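Local coordinates for probable porin (Pseudomonas aeruginosa, PDB 2Y0H), which probably forms a water-filled channel through the outer membrane as a monomeric, 18-stranded beta-barrel of the OprD porin family, admitting small solutes, at residues D88-H92 with S153-E157; V243-N249 with Q266-D272; F294-Q298 with V325-D331; L357-A361 with I383-T387. All coordinates share one frame; numbering follows the deposited sequence.

Contact 1: residues D88-H92 with S153-E157; sequences DDYSH and SRTRE. With C8E ((hydroxyethyloxy)tri(ethyloxy)octane), chain N.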
# COMPACT_ATOMS: atom_id res chain seq x y z
N ASP A 88 -25.75 1.62 -6.45
CA ASP A 88 -24.93 0.68 -5.69
C ASP A 88 -24.02 -0.08 -6.62
O ASP A 88 -24.46 -0.69 -7.60
CB ASP A 88 -25.79 -0.30 -4.89
CG ASP A 88 -26.07 0.19 -3.48
OD1 ASP A 88 -26.44 1.37 -3.31
OD2 ASP A 88 -25.95 -0.62 -2.54
N ASP A 89 -22.73 -0.05 -6.31
CA ASP A 89 -21.71 -0.55 -7.19
C ASP A 89 -21.03 -1.80 -6.63
O ASP A 89 -20.69 -2.73 -7.37
CB ASP A 89 -20.66 0.55 -7.35
CG ASP A 89 -19.70 0.25 -8.44
OD1 ASP A 89 -20.10 -0.47 -9.38
OD2 ASP A 89 -18.55 0.72 -8.35
N TYR A 90 -20.82 -1.79 -5.32
CA TYR A 90 -20.13 -2.87 -4.64
C TYR A 90 -20.47 -2.83 -3.16
O TYR A 90 -20.52 -1.76 -2.54
CB TYR A 90 -18.61 -2.76 -4.83
CG TYR A 90 -17.85 -3.79 -4.03
CD1 TYR A 90 -17.71 -5.10 -4.49
CD2 TYR A 90 -17.28 -3.47 -2.80
CE1 TYR A 90 -17.03 -6.06 -3.75
CE2 TYR A 90 -16.60 -4.42 -2.05
CZ TYR A 90 -16.48 -5.71 -2.53
OH TYR A 90 -15.80 -6.65 -1.80
N SER A 91 -20.74 -4.00 -2.60
CA SER A 91 -20.90 -4.12 -1.16
C SER A 91 -20.36 -5.47 -0.70
O SER A 91 -20.37 -6.45 -1.44
CB SER A 91 -22.36 -3.94 -0.75
OG SER A 91 -23.16 -4.97 -1.29
N HIS A 92 -19.87 -5.51 0.53
CA HIS A 92 -19.40 -6.75 1.11
C HIS A 92 -19.40 -6.59 2.60
O HIS A 92 -19.16 -5.50 3.12
CB HIS A 92 -17.99 -7.08 0.62
CG HIS A 92 -17.40 -8.29 1.27
ND1 HIS A 92 -17.82 -9.57 0.97
CD2 HIS A 92 -16.42 -8.43 2.19
CE1 HIS A 92 -17.12 -10.44 1.69
NE2 HIS A 92 -16.26 -9.77 2.43
N SER A 153 -8.66 -12.58 -2.12
CA SER A 153 -8.51 -11.16 -2.32
C SER A 153 -9.83 -10.61 -2.84
O SER A 153 -10.43 -11.20 -3.73
CB SER A 153 -7.39 -10.91 -3.34
OG SER A 153 -7.29 -9.53 -3.69
N ARG A 154 -10.27 -9.48 -2.29
CA ARG A 154 -11.51 -8.81 -2.73
C ARG A 154 -11.30 -7.35 -3.12
O ARG A 154 -10.80 -6.56 -2.31
CB ARG A 154 -12.55 -8.80 -1.61
CG ARG A 154 -13.26 -10.11 -1.44
CD ARG A 154 -14.53 -9.97 -0.61
NE ARG A 154 -15.31 -11.20 -0.69
CZ ARG A 154 -15.06 -12.26 0.06
NH1 ARG A 154 -14.09 -12.20 0.96
NH2 ARG A 154 -15.79 -13.37 -0.06
N THR A 155 -11.70 -7.00 -4.34
CA THR A 155 -11.79 -5.59 -4.74
C THR A 155 -13.11 -5.29 -5.45
O THR A 155 -13.80 -6.21 -5.89
CB THR A 155 -10.64 -5.18 -5.68
OG1 THR A 155 -10.75 -5.91 -6.90
CG2 THR A 155 -9.31 -5.49 -5.05
N ARG A 156 -13.44 -4.00 -5.57
CA ARG A 156 -14.66 -3.54 -6.26
C ARG A 156 -14.81 -4.16 -7.66
O ARG A 156 -15.83 -3.94 -8.34
CB ARG A 156 -14.72 -2.00 -6.31
CG ARG A 156 -16.04 -1.41 -6.85
CD ARG A 156 -16.29 0.06 -6.40
NE ARG A 156 -15.48 1.05 -7.11
CZ ARG A 156 -15.90 2.27 -7.46
NH1 ARG A 156 -17.14 2.65 -7.18
NH2 ARG A 156 -15.10 3.11 -8.10
N GLU A 157 -13.80 -4.92 -8.08
CA GLU A 157 -13.84 -5.72 -9.31
C GLU A 157 -13.40 -7.16 -9.03
O GLU A 157 -13.05 -7.89 -9.96
CB GLU A 157 -12.95 -5.11 -10.39
CG GLU A 157 -13.07 -3.60 -10.52
CD GLU A 157 -12.31 -2.86 -9.43
OE1 GLU A 157 -11.43 -3.49 -8.81
OE2 GLU A 157 -12.60 -1.67 -9.20
C1 C8E N . -22.68 1.10 4.36
C2 C8E N . -21.83 0.34 5.36
C3 C8E N . -21.48 -1.05 4.83
C4 C8E N . -22.58 -2.08 5.08
C5 C8E N . -22.83 -2.90 3.81
C6 C8E N . -22.82 -4.40 4.07
C7 C8E N . -23.08 -5.17 2.77
C8 C8E N . -24.23 -6.17 2.89
O9 C8E N . -24.95 -6.25 1.67
C10 C8E N . -24.67 -7.41 0.92
C11 C8E N . -25.80 -7.64 -0.09
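Over one face of the H92 imidazole lies the end of the R154 side chain: CD sits above the ring centre, 3.5 Å from the centroid in a CH-pi contact, and the guanidinium continues past the ring with its plane only 17° from that of the imidazole. H92 CE1 in turn lies over a face of the guanidinium, off its middle, 3.1 Å from R154 NE. The Y90 ring carries R156 CA over one face, 4.1 Å from the ring centroid, while its OH comes within 3.7 Å of R154 CD. H92 and Y90 both hold CG anti to the backbone N, sending their rings from strand 87-101 to the end of strand 143-154 and the loop after it, although strands 104-108 and 129-137 separate the two in the sheet. R156 bends at chi3 and turns its guanidinium to D89, making a salt bridge of 2.7 Å from NH1 to OD2 with the two planar groups 77° apart. D89 and Y90 form a classic beta bulge opposite G62. On the strand's other side, S91 OG lies 3.6 Å from C10 of a bound detergent, consistent with D89, Y90 and H92 turning to the barrel interior. R154 NH1 is engaged by D131 in a second salt bridge. With its guanidinium nearly parallel over the imidazole, R154 would be expected to disfavour a protonated H92, though D131 offsets part of its charge.

Contact 2: residues V243-N249 with Q266-D272; sequences VDNRNLN and QKMIGND. With C8E ((hydroxyethyloxy)tri(ethyloxy)octane), chain M.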
# COMPACT_ATOMS: atom_id res chain seq x y z
N VAL A 243 9.17 -17.31 -12.76
CA VAL A 243 9.11 -16.05 -12.04
C VAL A 243 10.56 -15.66 -11.73
O VAL A 243 11.25 -16.38 -11.02
CB VAL A 243 8.30 -16.18 -10.73
CG1 VAL A 243 8.32 -14.87 -9.94
CG2 VAL A 243 6.86 -16.62 -11.01
N ASP A 244 11.03 -14.54 -12.28
CA ASP A 244 12.44 -14.14 -12.14
C ASP A 244 12.59 -12.64 -11.93
O ASP A 244 12.58 -11.88 -12.89
CB ASP A 244 13.26 -14.59 -13.37
CG ASP A 244 14.71 -14.08 -13.34
OD1 ASP A 244 15.34 -14.08 -12.27
OD2 ASP A 244 15.22 -13.69 -14.41
N ASN A 245 12.71 -12.21 -10.69
CA ASN A 245 12.86 -10.80 -10.37
C ASN A 245 13.58 -10.59 -9.06
O ASN A 245 13.25 -11.20 -8.04
CB ASN A 245 11.51 -10.10 -10.28
CG ASN A 245 11.63 -8.61 -9.93
OD1 ASN A 245 11.75 -8.22 -8.76
ND2 ASN A 245 11.56 -7.77 -10.94
N ARG A 246 14.59 -9.74 -9.10
CA ARG A 246 15.13 -9.20 -7.88
C ARG A 246 14.82 -7.72 -7.97
O ARG A 246 14.85 -7.13 -9.06
CB ARG A 246 16.62 -9.52 -7.75
CG ARG A 246 16.89 -11.03 -7.87
CD ARG A 246 18.28 -11.45 -7.45
NE ARG A 246 19.34 -10.71 -8.12
CZ ARG A 246 19.80 -10.98 -9.34
NH1 ARG A 246 19.28 -11.99 -10.03
NH2 ARG A 246 20.78 -10.25 -9.86
N ASN A 247 14.48 -7.15 -6.82
CA ASN A 247 14.03 -5.78 -6.73
C ASN A 247 14.86 -5.08 -5.66
O ASN A 247 14.75 -5.42 -4.47
CB ASN A 247 12.53 -5.77 -6.37
CG ASN A 247 12.01 -4.37 -6.02
OD1 ASN A 247 12.77 -3.41 -5.90
ND2 ASN A 247 10.69 -4.27 -5.85
N LEU A 248 15.72 -4.14 -6.08
CA LEU A 248 16.53 -3.31 -5.16
C LEU A 248 16.02 -1.87 -5.18
O LEU A 248 16.04 -1.21 -6.22
CB LEU A 248 18.00 -3.30 -5.56
CG LEU A 248 18.86 -4.56 -5.53
CD1 LEU A 248 18.12 -5.76 -6.07
CD2 LEU A 248 20.13 -4.32 -6.33
N ASN A 249 15.57 -1.38 -4.04
CA ASN A 249 15.07 -0.01 -3.99
C ASN A 249 15.34 0.63 -2.63
O ASN A 249 15.35 -0.04 -1.60
CB ASN A 249 13.59 0.07 -4.38
CG ASN A 249 12.67 -0.59 -3.36
OD1 ASN A 249 12.14 0.07 -2.48
ND2 ASN A 249 12.47 -1.89 -3.49
N GLN A 266 15.65 2.72 -7.63
CA GLN A 266 14.93 1.46 -7.74
C GLN A 266 15.42 0.74 -8.98
O GLN A 266 15.63 1.36 -10.03
CB GLN A 266 13.42 1.74 -7.84
CG GLN A 266 12.49 0.52 -7.84
CD GLN A 266 11.09 0.89 -7.39
OE1 GLN A 266 10.87 1.24 -6.21
NE2 GLN A 266 10.12 0.87 -8.32
N LYS A 267 15.60 -0.56 -8.87
CA LYS A 267 16.16 -1.34 -9.95
C LYS A 267 15.53 -2.74 -10.04
O LYS A 267 15.60 -3.52 -9.09
CB LYS A 267 17.68 -1.41 -9.75
CG LYS A 267 18.46 -2.12 -10.83
CD LYS A 267 19.97 -2.01 -10.56
CE LYS A 267 20.47 -0.55 -10.58
NZ LYS A 267 20.11 0.27 -9.36
N MET A 268 14.89 -3.04 -11.16
CA MET A 268 14.37 -4.38 -11.45
C MET A 268 15.46 -5.19 -12.16
O MET A 268 16.07 -4.72 -13.13
CB MET A 268 13.13 -4.31 -12.36
CG MET A 268 11.98 -3.47 -11.82
SD MET A 268 11.28 -4.14 -10.28
CE MET A 268 11.86 -2.90 -9.12
N ILE A 269 15.70 -6.40 -11.67
CA ILE A 269 16.69 -7.29 -12.26
C ILE A 269 16.04 -8.63 -12.56
O ILE A 269 15.33 -9.19 -11.71
CB ILE A 269 17.85 -7.51 -11.31
CG1 ILE A 269 18.47 -6.15 -10.92
CG2 ILE A 269 18.88 -8.45 -11.93
CD1 ILE A 269 19.28 -6.17 -9.63
N GLY A 270 16.30 -9.14 -13.76
CA GLY A 270 15.73 -10.41 -14.20
C GLY A 270 14.77 -10.13 -15.33
O GLY A 270 14.61 -8.99 -15.75
N ASN A 271 14.10 -11.15 -15.85
CA ASN A 271 13.24 -10.84 -16.99
C ASN A 271 11.79 -10.47 -16.65
O ASN A 271 11.04 -10.05 -17.54
CB ASN A 271 13.30 -11.92 -18.08
CG ASN A 271 12.36 -13.04 -17.82
OD1 ASN A 271 12.36 -13.61 -16.72
ND2 ASN A 271 11.52 -13.37 -18.80
N ASP A 272 11.40 -10.58 -15.37
CA ASP A 272 10.04 -10.25 -14.94
C ASP A 272 9.89 -8.91 -14.21
O ASP A 272 10.81 -8.43 -13.56
CB ASP A 272 9.47 -11.37 -14.06
CG ASP A 272 9.23 -12.65 -14.84
OD1 ASP A 272 8.75 -12.54 -15.99
OD2 ASP A 272 9.54 -13.74 -14.32
C1 C8E M . 19.78 0.13 -5.22
C2 C8E M . 18.86 0.06 -3.99
C3 C8E M . 19.68 -0.12 -2.71
C4 C8E M . 19.83 -1.60 -2.35
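D272 and D244 meet at the open end of a beta hairpin, where strands 244-256 and 259-269 of the porin barrel run antiparallel. D272 OD2 accepts the D244 amide N at 2.6 Å through its anti lone pair, and the D272 amide returns a bond to D244 O. D244 OD2 is approached by the N271 amide from above the carboxylate plane, 51° out of it. N245 reaches across with ND2, which donates to D272 O at 2.8 Å and close to its own amide plane, and makes a weak, nearly straight bond to M268 SD. Farther along, R246 with I269 and L248 with K267 are hydrogen-bonded pairs, whereas N247-M268 and N249-Q266 are non-hydrogen-bonded pairs. On the face with R246, L248 and I269, the ends of L248 and I269 meet at 3.8 Å between their CD1 atoms, and I269 CG2 lies over the R246 guanidinium, 3.3 Å from NH2. Detergent carbon C2 rests 3.6 Å from N249 N beside this face. On the other face, Q266 and N249 lie side by side with amide planes 81° apart. A second shell fixes them: A286 N donates to N249 OD1, while Q266 OE1 accepts N287 N and its NE2 donates to F294 O. M268 bends at chi2 (-64°), bringing CE 3.4 Å from N247 OD1, the same oxygen that accepts N249 ND2 at 2.9 Å.

Contact 3: residues F294-Q298 with V325-D331; sequences FTRPQ and VQGRDID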
# COMPACT_ATOMS: atom_id res chain seq x y z
N PHE A 294 6.63 1.72 -11.49
CA PHE A 294 8.03 1.70 -11.93
C PHE A 294 8.74 0.39 -11.57
O PHE A 294 9.88 0.38 -11.11
CB PHE A 294 8.79 2.91 -11.37
CG PHE A 294 8.40 4.20 -12.03
CD1 PHE A 294 7.23 4.85 -11.66
CD2 PHE A 294 9.17 4.74 -13.04
CE1 PHE A 294 6.85 6.03 -12.29
CE2 PHE A 294 8.80 5.92 -13.68
CZ PHE A 294 7.64 6.56 -13.30
N THR A 295 8.03 -0.71 -11.78
CA THR A 295 8.55 -2.05 -11.51
C THR A 295 8.47 -2.93 -12.75
O THR A 295 8.36 -4.14 -12.64
CB THR A 295 7.78 -2.72 -10.35
OG1 THR A 295 6.37 -2.67 -10.60
CG2 THR A 295 8.10 -2.01 -9.01
N ARG A 296 8.51 -2.31 -13.93
CA ARG A 296 8.40 -3.05 -15.19
C ARG A 296 9.68 -3.83 -15.45
O ARG A 296 10.71 -3.54 -14.83
CB ARG A 296 8.07 -2.09 -16.34
CG ARG A 296 6.67 -1.51 -16.24
CD ARG A 296 6.47 -0.31 -17.13
NE ARG A 296 6.46 -0.69 -18.54
CZ ARG A 296 6.06 0.13 -19.52
NH1 ARG A 296 5.64 1.35 -19.23
NH2 ARG A 296 6.07 -0.29 -20.78
N PRO A 297 9.64 -4.82 -16.35
CA PRO A 297 10.82 -5.70 -16.47
C PRO A 297 12.10 -4.90 -16.75
O PRO A 297 12.12 -4.06 -17.67
CB PRO A 297 10.46 -6.62 -17.65
CG PRO A 297 8.94 -6.56 -17.75
CD PRO A 297 8.56 -5.18 -17.31
N GLN A 298 13.14 -5.12 -15.95
CA GLN A 298 14.43 -4.46 -16.12
C GLN A 298 14.47 -2.93 -15.92
O GLN A 298 15.45 -2.29 -16.26
CB GLN A 298 15.04 -4.81 -17.49
CG GLN A 298 15.37 -6.28 -17.63
CD GLN A 298 15.98 -6.62 -18.97
OE1 GLN A 298 15.28 -6.69 -19.98
NE2 GLN A 298 17.29 -6.83 -18.99
N VAL A 325 9.45 10.87 -10.78
CA VAL A 325 10.17 9.62 -10.96
C VAL A 325 10.39 9.41 -12.44
O VAL A 325 9.48 9.61 -13.24
CB VAL A 325 9.38 8.42 -10.42
CG1 VAL A 325 10.08 7.11 -10.81
CG2 VAL A 325 9.22 8.53 -8.91
N GLN A 326 11.60 9.00 -12.79
CA GLN A 326 11.94 8.79 -14.19
C GLN A 326 12.51 7.39 -14.35
O GLN A 326 13.44 7.01 -13.63
CB GLN A 326 12.98 9.84 -14.61
CG GLN A 326 13.43 9.76 -16.06
CD GLN A 326 14.25 10.98 -16.46
OE1 GLN A 326 13.82 12.11 -16.27
NE2 GLN A 326 15.44 10.74 -17.00
N GLY A 327 11.94 6.63 -15.28
CA GLY A 327 12.33 5.24 -15.50
C GLY A 327 12.89 4.97 -16.89
O GLY A 327 12.52 5.62 -17.86
N ARG A 328 13.78 3.98 -16.99
CA ARG A 328 14.43 3.66 -18.25
C ARG A 328 14.77 2.18 -18.33
O ARG A 328 14.59 1.44 -17.35
CB ARG A 328 15.73 4.47 -18.38
CG ARG A 328 16.75 4.14 -17.31
CD ARG A 328 17.94 5.09 -17.32
NE ARG A 328 19.02 4.58 -16.48
CZ ARG A 328 19.08 4.71 -15.16
NH1 ARG A 328 18.10 5.36 -14.52
NH2 ARG A 328 20.10 4.20 -14.48
N ASP A 329 15.26 1.75 -19.50
CA ASP A 329 15.67 0.37 -19.73
C ASP A 329 14.51 -0.61 -19.61
O ASP A 329 14.70 -1.78 -19.27
CB ASP A 329 16.78 -0.06 -18.76
CG ASP A 329 18.05 0.77 -18.89
OD1 ASP A 329 18.17 1.54 -19.85
OD2 ASP A 329 18.93 0.64 -18.01
N ILE A 330 13.29 -0.14 -19.86
CA ILE A 330 12.15 -1.04 -19.77
C ILE A 330 12.17 -2.04 -20.92
O ILE A 330 12.16 -1.66 -22.09
CB ILE A 330 10.81 -0.28 -19.76
CG1 ILE A 330 10.73 0.63 -18.52
CG2 ILE A 330 9.63 -1.27 -19.79
CD1 ILE A 330 9.56 1.58 -18.56
N ASP A 331 12.22 -3.33 -20.59
CA ASP A 331 12.30 -4.36 -21.62
C ASP A 331 11.00 -4.47 -22.40
O ASP A 331 9.94 -4.72 -21.82
CB ASP A 331 12.67 -5.71 -21.01
CG ASP A 331 12.75 -6.82 -22.05
OD1 ASP A 331 13.12 -6.53 -23.21
OD2 ASP A 331 12.43 -7.98 -21.72
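Apolar packing centres on F294 and V325, which approach from opposite directions: V325 CG1 stands over the middle of the phenyl ring, 3.3 Å from its centroid and 9° off the normal. The G327 backbone comes close to the ring edge, its N 3.6 Å from F294 CE2. R296 lays one face of its guanidinium on I330, with NE 3.5 Å from CG2 and CD1 offset toward the rim of the planar group; the bend at chi3 turns the arginine end along the isoleucine. Segment 294-298 belongs to the last part of the long loop between strands 259-269 and 300-309, and folds against the end of strand 318-330, the neighbour of 300-309 in the porin beta-barrel. Among polar contacts, the D331 amide donates to P297 O at 3.0 Å in an almost straight bond, 178° at the hydrogen. The Q298 amide and D331 carboxylate planes stand 86° apart, with OE1 of Q298 near D331 CB. Charged ends find partners on neighbouring strands: R296 NH1 forms a salt bridge with E341, and D329 OD2 one with K300.

Contact 4: residues L357-A361 with I383-T387; sequences LKSVA and IVNYT. With C8E ((hydroxyethyloxy)tri(ethyloxy)octane), chain I.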
# COMPACT_ATOMS: atom_id res chain seq x y z
N LEU A 357 -16.98 21.03 9.82
CA LEU A 357 -16.30 19.98 9.06
C LEU A 357 -14.92 19.67 9.64
O LEU A 357 -14.06 19.12 8.96
CB LEU A 357 -16.20 20.38 7.59
CG LEU A 357 -17.58 20.56 6.92
CD1 LEU A 357 -17.45 20.96 5.45
CD2 LEU A 357 -18.42 19.29 7.09
N LYS A 358 -14.72 20.06 10.90
CA LYS A 358 -13.47 19.76 11.61
C LYS A 358 -13.09 18.29 11.47
O LYS A 358 -13.91 17.40 11.70
CB LYS A 358 -13.60 20.13 13.09
CG LYS A 358 -12.41 19.73 13.96
CD LYS A 358 -12.53 20.36 15.36
CE LYS A 358 -11.23 20.24 16.15
NZ LYS A 358 -11.09 18.89 16.76
N SER A 359 -11.83 18.06 11.10
CA SER A 359 -11.23 16.73 10.91
C SER A 359 -11.55 16.12 9.55
O SER A 359 -11.03 15.05 9.23
CB SER A 359 -11.59 15.74 12.03
OG SER A 359 -12.82 15.07 11.74
N VAL A 360 -12.41 16.76 8.77
CA VAL A 360 -12.58 16.36 7.37
C VAL A 360 -11.28 16.63 6.60
O VAL A 360 -10.71 17.71 6.69
CB VAL A 360 -13.72 17.13 6.67
CG1 VAL A 360 -13.67 16.90 5.16
CG2 VAL A 360 -15.06 16.70 7.24
N ALA A 361 -10.81 15.63 5.86
CA ALA A 361 -9.57 15.76 5.10
C ALA A 361 -9.83 15.91 3.62
O ALA A 361 -10.61 15.16 3.02
CB ALA A 361 -8.67 14.52 5.36
N ILE A 383 -10.31 14.08 -3.42
CA ILE A 383 -10.76 13.08 -2.49
C ILE A 383 -11.09 13.73 -1.16
O ILE A 383 -10.30 14.53 -0.65
CB ILE A 383 -9.68 12.01 -2.25
CG1 ILE A 383 -9.28 11.34 -3.56
CG2 ILE A 383 -10.14 10.97 -1.24
CD1 ILE A 383 -7.93 11.79 -4.07
N VAL A 384 -12.26 13.41 -0.62
CA VAL A 384 -12.66 13.88 0.70
C VAL A 384 -12.82 12.68 1.63
O VAL A 384 -13.61 11.78 1.35
CB VAL A 384 -13.97 14.69 0.66
CG1 VAL A 384 -14.39 15.13 2.07
CG2 VAL A 384 -13.82 15.90 -0.25
N ASN A 385 -12.06 12.68 2.72
CA ASN A 385 -12.14 11.60 3.68
C ASN A 385 -12.73 12.09 4.99
O ASN A 385 -12.42 13.20 5.44
CB ASN A 385 -10.75 11.02 3.95
CG ASN A 385 -10.29 10.08 2.86
OD1 ASN A 385 -10.82 8.98 2.71
ND2 ASN A 385 -9.30 10.50 2.10
N TYR A 386 -13.55 11.26 5.62
CA TYR A 386 -14.01 11.57 6.95
C TYR A 386 -14.41 10.33 7.72
O TYR A 386 -15.04 9.42 7.18
CB TYR A 386 -15.19 12.55 6.92
CG TYR A 386 -15.71 12.85 8.30
CD1 TYR A 386 -14.96 13.61 9.19
CD2 TYR A 386 -16.94 12.36 8.72
CE1 TYR A 386 -15.43 13.88 10.46
CE2 TYR A 386 -17.41 12.62 9.99
CZ TYR A 386 -16.65 13.38 10.85
OH TYR A 386 -17.12 13.64 12.12
N THR A 387 -14.04 10.30 8.99
CA THR A 387 -14.43 9.20 9.86
C THR A 387 -15.40 9.66 10.94
O THR A 387 -15.07 10.51 11.77
CB THR A 387 -13.20 8.52 10.48
OG1 THR A 387 -12.45 7.86 9.44
CG2 THR A 387 -13.63 7.50 11.55
O9 C8E I . -19.19 15.07 7.19
C10 C8E I . -19.45 14.91 8.57
C11 C8E I . -19.05 16.17 9.34
O12 C8E I . -19.25 15.96 10.73
C13 C8E I . -18.08 16.23 11.47
C14 C8E I . -18.39 17.11 12.68
O15 C8E I . -17.27 17.94 12.94
O HOH W 1 -12.01 12.13 9.78
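V360 touches V384 and Y386 where the type II turn L357-V360 enters strand 361-371, paired antiparallel with strand 376-389, the last of the porin beta-barrel. Its two methyls divide the work: CG1, anti to the backbone N (chi1 168°), meets V384 CG1 at 3.6 Å, and CG2 approaches Y386 CD1 at 3.7 Å. V360 and V384 lie at a slant to each other, while V360 and Y386 cross at about a right angle. The tyrosine ring offers its edge to the turn, with S359 OG in the ring plane 3.1 Å from CE1, and carries the polyether part of a bound detergent over one face, its C11 offset toward the rim. This is consistent with the ring lying on the outer, membrane-facing side. Beyond the side chains, A361 and N385 form a hydrogen-bonded antiparallel pair, each amide N 2.9 Å from the other's carbonyl O. N385 OD1 accepts R13 NE from strand 7-22, across the closure between the first and last strands. A water spans the turn and the strand, giving a proton to S359 O and accepting one from T387 N at 2.8 Å. Inside the turn, S359 OG donates to K358 O at 2.6 Å, in the carbonyl plane on a lone pair.

All four contacts lie on one closed 18-stranded antiparallel barrel and follow one another along the chain, each ending before the next opens. Contacts 2 and 3 are neighbours, their centres 10 Å apart: G270 O packs on Q298 CG at 3.4 Å, N271 O on P297 CB at 3.5 Å, and M268 on R296, so the hairpin and the loop that follows it form one continuous region. Contact 1 stands about 31 Å from both, centre to centre. Contact 4 lies on the opposite side of the chain's centre from contacts 2 and 3, about 38 and 36 Å away between centres. The contacts are thus spread round the barrel wall and its strand ends, with contact 4 beside the seam where strand 376-389 meets strand 7-22.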